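Local structure of glycerol dehydrogenase (Bacillus coagulans, 6CSJ) at residues T6-F11 / P144-F149; V111-T116 / T148-D153. The protein oxidises glycerol, probably with NAD as cofactor as in related polyol dehydrogenases, and in this double mutant has an acquired D-lactate dehydrogenase activity. The protein carries 2 engineered substitutions. All coordinates share one frame; numbering follows the deposited sequence.

Contact 1 (T6-F11 / P144-F149); sequences TSPSKF and PLNPTF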
loop_
_atom_site.group_PDB
_atom_site.type_symbol
_atom_site.label_atom_id
_atom_site.label_comp_id
_atom_site.label_asym_id
_atom_site.label_seq_id
_atom_site.Cartn_x
_atom_site.Cartn_y
_atom_site.Cartn_z
ATOM N N THR A 6 -2.581 9.455 12.776
ATOM C CA THR A 6 -3.420 10.046 11.750
ATOM C C THR A 6 -4.262 8.964 11.088
ATOM O O THR A 6 -3.897 7.789 11.098
ATOM C CB THR A 6 -2.593 10.754 10.669
ATOM O OG1 THR A 6 -1.883 9.781 9.904
ATOM C CG2 THR A 6 -1.616 11.727 11.286
ATOM N N SER A 7 -5.378 9.385 10.495
ATOM C CA SER A 7 -6.338 8.453 9.918
ATOM C C SER A 7 -7.214 9.134 8.871
ATOM O O SER A 7 -7.434 10.355 8.931
ATOM C CB SER A 7 -7.223 7.895 11.049
ATOM O OG SER A 7 -8.268 7.059 10.581
ATOM N N PRO A 8 -7.740 8.341 7.916
ATOM C CA PRO A 8 -8.925 8.805 7.198
ATOM C C PRO A 8 -10.030 9.112 8.184
ATOM O O PRO A 8 -10.061 8.542 9.265
ATOM C CB PRO A 8 -9.318 7.609 6.327
ATOM C CG PRO A 8 -8.093 6.774 6.232
ATOM C CD PRO A 8 -7.320 6.996 7.489
ATOM N N SER A 9 -10.910 10.039 7.833
ATOM C CA SER A 9 -12.020 10.394 8.709
ATOM C C SER A 9 -13.005 9.226 8.835
ATOM O O SER A 9 -13.590 9.029 9.896
ATOM C CB SER A 9 -12.729 11.651 8.224
ATOM O OG SER A 9 -13.660 12.069 9.211
ATOM N N LYS A 10 -13.174 8.468 7.753
ATOM C CA LYS A 10 -13.981 7.254 7.759
ATOM C C LYS A 10 -13.338 6.198 6.869
ATOM O O LYS A 10 -12.856 6.517 5.778
ATOM C CB LYS A 10 -15.403 7.521 7.255
ATOM C CG LYS A 10 -16.151 8.642 7.960
ATOM C CD LYS A 10 -17.640 8.569 7.672
ATOM C CE LYS A 10 -18.363 9.857 8.041
ATOM N NZ LYS A 10 -18.222 10.295 9.454
ATOM N N PHE A 11 -13.324 4.952 7.348
ATOM C CA PHE A 11 -12.932 3.807 6.534
ATOM C C PHE A 11 -14.140 2.872 6.494
ATOM O O PHE A 11 -14.630 2.443 7.541
ATOM C CB PHE A 11 -11.668 3.118 7.076
ATOM C CG PHE A 11 -11.407 1.771 6.470
ATOM C CD1 PHE A 11 -11.927 0.640 7.061
ATOM C CD2 PHE A 11 -10.659 1.626 5.301
ATOM C CE1 PHE A 11 -11.734 -0.620 6.496
ATOM C CE2 PHE A 11 -10.423 0.383 4.755
ATOM C CZ PHE A 11 -10.967 -0.745 5.346
ATOM N N PRO A 144 -1.591 17.519 3.617
ATOM C CA PRO A 144 -1.888 17.928 5.000
ATOM C C PRO A 144 -2.814 16.969 5.750
ATOM O O PRO A 144 -2.741 16.881 6.979
ATOM C CB PRO A 144 -2.599 19.285 4.830
ATOM C CG PRO A 144 -2.305 19.724 3.452
ATOM C CD PRO A 144 -2.085 18.499 2.627
ATOM N N LEU A 145 -3.690 16.283 5.016
ATOM C CA LEU A 145 -4.667 15.374 5.607
ATOM C C LEU A 145 -4.713 14.036 4.865
ATOM O O LEU A 145 -4.512 13.970 3.652
ATOM C CB LEU A 145 -6.057 16.018 5.580
ATOM C CG LEU A 145 -6.254 17.337 6.342
ATOM C CD1 LEU A 145 -7.654 17.872 6.070
ATOM C CD2 LEU A 145 -6.044 17.199 7.846
ATOM N N ASN A 146 -4.985 12.967 5.613
ATOM C CA ASN A 146 -5.348 11.694 5.015
ATOM C C ASN A 146 -6.679 11.867 4.296
ATOM O O ASN A 146 -7.491 12.678 4.719
ATOM C CB ASN A 146 -5.490 10.601 6.073
ATOM C CG ASN A 146 -4.184 10.270 6.774
ATOM O OD1 ASN A 146 -3.728 11.019 7.628
ATOM N ND2 ASN A 146 -3.595 9.135 6.429
ATOM N N PRO A 147 -6.918 11.104 3.215
ATOM C CA PRO A 147 -8.181 11.233 2.484
ATOM C C PRO A 147 -9.379 11.144 3.414
ATOM O O PRO A 147 -9.351 10.370 4.379
ATOM C CB PRO A 147 -8.172 10.034 1.526
ATOM C CG PRO A 147 -7.052 9.140 1.992
ATOM C CD PRO A 147 -6.058 10.051 2.635
ATOM N N THR A 148 -10.417 11.934 3.132
ATOM C CA THR A 148 -11.573 12.032 4.017
ATOM C C THR A 148 -12.236 10.658 4.240
ATOM O O THR A 148 -12.394 10.247 5.381
ATOM C CB THR A 148 -12.604 13.062 3.488
ATOM O OG1 THR A 148 -11.922 14.164 2.864
ATOM C CG2 THR A 148 -13.489 13.596 4.624
ATOM N N PHE A 149 -12.606 9.962 3.160
ATOM C CA PHE A 149 -13.176 8.612 3.231
ATOM C C PHE A 149 -12.329 7.659 2.395
ATOM O O PHE A 149 -11.882 8.015 1.306
ATOM C CB PHE A 149 -14.607 8.487 2.656
ATOM C CG PHE A 149 -15.677 9.322 3.327
ATOM C CD1 PHE A 149 -15.490 9.991 4.539
ATOM C CD2 PHE A 149 -16.945 9.384 2.735
ATOM C CE1 PHE A 149 -16.516 10.747 5.105
ATOM C CE2 PHE A 149 -17.973 10.130 3.305
ATOM C CZ PHE A 149 -17.756 10.812 4.491
#
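Lys10 and Phe149 run side by side, pointing the same way, on the face of the sheet that also packs against helix 21-28. The lysine follows the ring almost methylene by methylene. Its CB starts 3.7 Å from Phe149 CD1. CG, anti to the carbonyl carbon (chi1 -54°), comes to 3.6 Å from Phe149 CE1. CD makes the closest approach of the two side chains, 3.5 Å from Phe149 CE1, meeting the ring obliquely. CE stays with the same carbon and reaches CZ as well, 3.7 Å from Phe149 CZ. The chain is extended as far as CE; the last torsion (chi4 -57°) turns NZ aside. Tyr24 and Leu28 of helix 21-28 also touch the ring.

The backbones meet in parallel. Thr148 O takes two donors: Lys10 N at 3.1 Å, and Ser9 N in a weak, bent bond. From the next step of the ladder, Lys10 O receives a CA-H contact from Phe149 CA at 3.3 Å. Toward Thr6 the strand pairing gives way to packing, with Asn146 CB against Ser7 O at 3.5 Å. The Asn146 amide looks beyond the contact: its ND2 donates to Thr124 O and to Glu246 OE1 at the end of helix 228-248. Thr6 N similarly bonds Ser247 OG.

The two ends thus differ in chemistry. At Lys10 the aliphatic part of a charged residue shields an aromatic ring, while the chain turns its ammonium end away from the line of methylenes. At Asn146 one amide nitrogen ties the approach to the sheet to the helical part of the chain, and its bond to Glu246 is probably strengthened by the negative charge of the carboxylate.

Contact 2 (V111-T116 / T148-D153); sequences VIVAPT and TFVIMD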
loop_
_atom_site.group_PDB
_atom_site.type_symbol
_atom_site.label_atom_id
_atom_site.label_comp_id
_atom_site.label_asym_id
_atom_site.label_seq_id
_atom_site.Cartn_x
_atom_site.Cartn_y
_atom_site.Cartn_z
ATOM N N VAL A 111 -12.021 14.367 -0.092
ATOM C CA VAL A 111 -11.650 13.298 -1.018
ATOM C C VAL A 111 -12.211 11.949 -0.566
ATOM O O VAL A 111 -12.244 11.649 0.634
ATOM C CB VAL A 111 -10.112 13.168 -1.099
ATOM C CG1 VAL A 111 -9.734 12.101 -2.113
ATOM C CG2 VAL A 111 -9.472 14.503 -1.396
ATOM N N ILE A 112 -12.644 11.148 -1.543
ATOM C CA ILE A 112 -13.025 9.754 -1.343
ATOM C C ILE A 112 -12.138 8.916 -2.249
ATOM O O ILE A 112 -12.085 9.147 -3.452
ATOM C CB ILE A 112 -14.512 9.493 -1.667
ATOM C CG1 ILE A 112 -15.403 10.364 -0.762
ATOM C CG2 ILE A 112 -14.860 8.009 -1.507
ATOM C CD1 ILE A 112 -16.896 10.107 -0.890
ATOM N N VAL A 113 -11.438 7.943 -1.667
ATOM C CA VAL A 113 -10.660 6.985 -2.444
ATOM C C VAL A 113 -11.344 5.638 -2.324
ATOM O O VAL A 113 -11.738 5.229 -1.232
ATOM C CB VAL A 113 -9.160 6.938 -2.040
ATOM C CG1 VAL A 113 -8.513 8.297 -2.290
ATOM C CG2 VAL A 113 -8.949 6.537 -0.590
ATOM N N ALA A 114 -11.518 4.980 -3.469
ATOM C CA ALA A 114 -12.214 3.712 -3.559
ATOM C C ALA A 114 -11.371 2.746 -4.385
ATOM O O ALA A 114 -11.564 2.640 -5.588
ATOM C CB ALA A 114 -13.593 3.915 -4.174
ATOM N N PRO A 115 -10.419 2.043 -3.736
ATOM C CA PRO A 115 -9.573 1.106 -4.475
ATOM C C PRO A 115 -10.382 -0.051 -5.037
ATOM O O PRO A 115 -11.339 -0.500 -4.399
ATOM C CB PRO A 115 -8.575 0.592 -3.431
ATOM C CG PRO A 115 -8.695 1.501 -2.265
ATOM C CD PRO A 115 -10.081 2.072 -2.302
ATOM N N THR A 116 -10.013 -0.484 -6.234
ATOM C CA THR A 116 -10.579 -1.670 -6.856
ATOM C C THR A 116 -9.703 -2.908 -6.627
ATOM O O THR A 116 -10.028 -4.002 -7.114
ATOM C CB THR A 116 -10.756 -1.448 -8.369
ATOM O OG1 THR A 116 -9.501 -1.066 -8.932
ATOM C CG2 THR A 116 -11.764 -0.357 -8.624
ATOM N N THR A 148 -10.417 11.934 3.132
ATOM C CA THR A 148 -11.573 12.032 4.017
ATOM C C THR A 148 -12.236 10.658 4.240
ATOM O O THR A 148 -12.394 10.247 5.381
ATOM C CB THR A 148 -12.604 13.062 3.488
ATOM O OG1 THR A 148 -11.922 14.164 2.864
ATOM C CG2 THR A 148 -13.489 13.596 4.624
ATOM N N PHE A 149 -12.606 9.962 3.160
ATOM C CA PHE A 149 -13.176 8.612 3.231
ATOM C C PHE A 149 -12.329 7.659 2.395
ATOM O O PHE A 149 -11.882 8.015 1.306
ATOM C CB PHE A 149 -14.607 8.487 2.656
ATOM C CG PHE A 149 -15.677 9.322 3.327
ATOM C CD1 PHE A 149 -15.490 9.991 4.539
ATOM C CD2 PHE A 149 -16.945 9.384 2.735
ATOM C CE1 PHE A 149 -16.516 10.747 5.105
ATOM C CE2 PHE A 149 -17.973 10.130 3.305
ATOM C CZ PHE A 149 -17.756 10.812 4.491
ATOM N N VAL A 150 -12.156 6.442 2.907
ATOM C CA VAL A 150 -11.679 5.314 2.132
ATOM C C VAL A 150 -12.830 4.301 2.070
ATOM O O VAL A 150 -13.386 3.949 3.112
ATOM C CB VAL A 150 -10.436 4.673 2.776
ATOM C CG1 VAL A 150 -9.938 3.497 1.942
ATOM C CG2 VAL A 150 -9.350 5.726 2.954
ATOM N N ILE A 151 -13.180 3.852 0.860
ATOM C CA ILE A 151 -14.294 2.927 0.644
ATOM C C ILE A 151 -13.817 1.657 -0.058
ATOM O O ILE A 151 -13.285 1.736 -1.161
ATOM C CB ILE A 151 -15.430 3.587 -0.175
ATOM C CG1 ILE A 151 -16.050 4.733 0.644
ATOM C CG2 ILE A 151 -16.507 2.555 -0.550
ATOM C CD1 ILE A 151 -17.118 5.517 -0.078
ATOM N N MET A 152 -14.033 0.498 0.576
ATOM C CA MET A 152 -13.600 -0.796 0.044
ATOM C C MET A 152 -14.822 -1.635 -0.369
ATOM O O MET A 152 -15.532 -2.190 0.482
ATOM C CB MET A 152 -12.764 -1.566 1.085
ATOM C CG MET A 152 -11.595 -0.806 1.689
ATOM S SD MET A 152 -10.428 -0.108 0.502
ATOM C CE MET A 152 -9.511 -1.556 -0.027
ATOM N N ASP A 153 -15.068 -1.705 -1.676
ATOM C CA ASP A 153 -16.119 -2.554 -2.233
ATOM C C ASP A 153 -15.516 -3.932 -2.415
ATOM O O ASP A 153 -14.805 -4.188 -3.392
ATOM C CB ASP A 153 -16.630 -1.993 -3.565
ATOM C CG ASP A 153 -17.921 -2.665 -4.045
ATOM O OD1 ASP A 153 -18.056 -3.905 -3.938
ATOM O OD2 ASP A 153 -18.803 -1.930 -4.531
HETATM O O HOH W 1 -13.706 0.279 -3.406
#
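Pro115 O and Ile151 O are joined by one water, which donates to both and accepts from Asp153 N. The leg to Ile151 O measures 2.7 Å, and the return bond from Asp153 N is 3.0 Å. Pro115 has no N-H to continue the ladder; its CD lies against Ile151 O instead, so the water supplies the donor.

Before that point the two strands pair in parallel. Val113 bonds through both its backbone N and O to the same strand, its N giving to Phe149 O and its O taking Ile151 N at 2.9 Å. At the start, Thr148 OG1, set anti to the carbonyl carbon, accepts Val111 N at 3.0 Å in a nearly straight bond.

On one face Ile112 forks: CD1 reaches Phe149 CD2 at 3.7 Å, and CG2 meets Ile151 CD1 at the same distance of 3.7 Å. An alanine here would probably leave a gap between Phe149 and Ile151 beneath Thr25 and Leu28 of helix 21-28. The other face pairs Val113 CG2 with Val150 CG2; there chi2 (-54°) brings Met152 SD to 3.6 Å from Pro115 CD, and chi3 turns CE to Pro115 CG.

Asp153 then caps helix 154-158 through OD1 to Val156 N. Greasy on both faces, the pairing meets the N-H and C=O groups facing across it with ladder bonds, the threonine hydroxyl and, where proline interrupts, the water.

In the fold
The centres of contacts 1 and 2 lie about 10 Å apart, and the contacts share Thr148 and Phe149. Both belong to the parallel sheet of the N-terminal alpha/beta domain, which in this family probably binds the NAD cofactor. Across that sheet strand 149-153 sits between the outermost strand 10-14, which contact 1 enters, and strand 111-115, which contact 2 pairs with it. Along the chain the order is 6-11, then 111-116, then 144-153, so the strand latest in sequence lies between the two earlier ones, and well-separated parts of the chain meet in one sheet. A probable hydrogen bond from Val150 N to Lys10 O, with Phe11 packed on Val150 and Met152, joins the contacts.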